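Local coordinates for protein enoyl-CoA hydratase/isomerase (Mycobacterium abscessus, PDB 3QXZ) that probably acts on enoyl-CoA thioesters as a hydratase or isomerase of the crotonase-like family, at residues 249-252 / 253-257. Numbering follows the deposited sequence.
Sequences GPRA and FIDGR
Arg257 folds back over the last turn of helix 245-255 and lays its guanidinium on Ala252. Ala252 CA sits over the centre of one face of the group, 3.7 Å above its plane. Ala252 CB comes within 3.8 Å of Arg257 NH1. At the edge of the same group, Arg251 CG lies 3.3 Å from Arg257 NH2, with CD of Arg251 close by. The aliphatic part of Arg251 does the touching here: its CG stands anti to the backbone N (chi1 178°), and the chain bends at chi3. The two guanidinium planes are nearly coplanar, 8° apart.

Salt bridges to Asp255 and Glu248 together restrain the rotation of the Arg257 group. Its NE donates to Asp255 OD2 at 2.9 Å, almost straight and in the guanidinium plane. Asp255 OD2 accepts through its anti lone pair. Glu248, one turn before Ala252, pairs with Arg257 NH1 and also with Arg251 NH2. Its carboxylate probably offsets the like charges of the two arginines.

The helix ends in a Schellman motif. Gly256 turns to positive phi, and Arg257 N returns to Ala252 O at 3.0 Å, with an N-H...O angle of 175°. Gly256 N donates to Phe253 O at 3.2 Å.

Regular i to i+4 bonds hold the turn before it: Phe253 N to Gly249 O, Ile254 N to Pro250 O at 2.9 Å, and Asp255 N to Arg251 O. The proline ring kinks the helix, since Pro250 N has no hydrogen to give.

At the interface with the second subunit, Phe253 meets Phe138 of that chain edge-to-face, and Pro250 packs on its Ala73.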
loop_
_atom_site.group_PDB
_atom_site.type_symbol
_atom_site.label_atom_id
_atom_site.label_comp_id
_atom_site.label_asym_id
_atom_site.label_seq_id
_atom_site.Cartn_x
_atom_site.Cartn_y
_atom_site.Cartn_z
ATOM N N GLY A 249 26.104 8.055 18.059
ATOM C CA GLY A 249 24.707 8.464 18.164
ATOM C C GLY A 249 24.205 8.503 19.603
ATOM O O GLY A 249 23.719 9.548 20.071
ATOM N N PRO A 250 24.281 7.360 20.313
ATOM C CA PRO A 250 23.885 7.365 21.734
ATOM C C PRO A 250 24.764 8.268 22.601
ATOM O O PRO A 250 24.226 8.965 23.472
ATOM C CB PRO A 250 24.034 5.894 22.152
ATOM C CG PRO A 250 23.860 5.119 20.814
ATOM C CD PRO A 250 24.591 6.002 19.832
ATOM N N ARG A 251 26.068 8.278 22.359
ATOM C CA ARG A 251 26.959 9.121 23.191
ATOM C C ARG A 251 26.586 10.600 23.076
ATOM O O ARG A 251 26.514 11.302 24.090
ATOM C CB ARG A 251 28.409 8.925 22.792
ATOM C CG ARG A 251 29.387 9.798 23.567
ATOM C CD ARG A 251 30.802 9.563 23.095
ATOM N NE ARG A 251 31.020 8.135 22.938
ATOM C CZ ARG A 251 31.230 7.534 21.772
ATOM N NH1 ARG A 251 31.389 6.223 21.741
ATOM N NH2 ARG A 251 31.299 8.245 20.647
ATOM N N ALA A 252 26.350 11.080 21.858
ATOM C CA ALA A 252 26.000 12.474 21.654
ATOM C C ALA A 252 24.656 12.793 22.279
ATOM O O ALA A 252 24.499 13.824 22.945
ATOM C CB ALA A 252 26.035 12.832 20.174
ATOM N N PHE A 253 23.708 11.868 22.145
ATOM C CA PHE A 253 22.384 12.038 22.757
ATOM C C PHE A 253 22.467 12.175 24.287
ATOM O O PHE A 253 21.881 13.101 24.854
ATOM C CB PHE A 253 21.498 10.852 22.347
ATOM C CG PHE A 253 20.109 10.894 22.910
ATOM C CD1 PHE A 253 19.089 11.558 22.231
ATOM C CD2 PHE A 253 19.816 10.261 24.111
ATOM C CE1 PHE A 253 17.785 11.590 22.755
ATOM C CE2 PHE A 253 18.518 10.281 24.638
ATOM C CZ PHE A 253 17.509 10.946 23.952
ATOM N N ILE A 254 23.210 11.273 24.917
ATOM C CA ILE A 254 23.434 11.291 26.375
ATOM C C ILE A 254 24.184 12.560 26.834
ATOM O O ILE A 254 23.881 13.105 27.904
ATOM C CB ILE A 254 24.152 9.995 26.825
ATOM C CG1 ILE A 254 23.242 8.769 26.617
ATOM C CG2 ILE A 254 24.624 10.077 28.284
ATOM C CD1 ILE A 254 21.942 8.814 27.389
ATOM N N ASP A 255 25.117 13.036 26.003
ATOM C CA ASP A 255 25.898 14.246 26.316
ATOM C C ASP A 255 25.115 15.524 26.066
ATOM O O ASP A 255 25.548 16.590 26.501
ATOM C CB ASP A 255 27.174 14.308 25.469
ATOM C CG ASP A 255 28.279 13.404 25.981
ATOM O OD1 ASP A 255 28.156 12.821 27.083
ATOM O OD2 ASP A 255 29.288 13.282 25.248
ATOM N N GLY A 256 23.989 15.430 25.365
ATOM C CA GLY A 256 23.205 16.597 24.948
ATOM C C GLY A 256 23.882 17.482 23.906
ATOM O O GLY A 256 23.804 18.724 23.981
ATOM N N ARG A 257 24.537 16.861 22.926
ATOM C CA ARG A 257 25.311 17.591 21.911
ATOM C C ARG A 257 25.012 17.012 20.522
ATOM O O ARG A 257 24.545 15.872 20.422
ATOM C CB ARG A 257 26.808 17.498 22.224
ATOM C CG ARG A 257 27.375 16.080 22.143
ATOM C CD ARG A 257 28.846 15.978 22.540
ATOM N NE ARG A 257 29.233 14.572 22.640
ATOM C CZ ARG A 257 29.538 13.806 21.594
ATOM N NH1 ARG A 257 29.521 14.308 20.373
ATOM N NH2 ARG A 257 29.850 12.531 21.772
#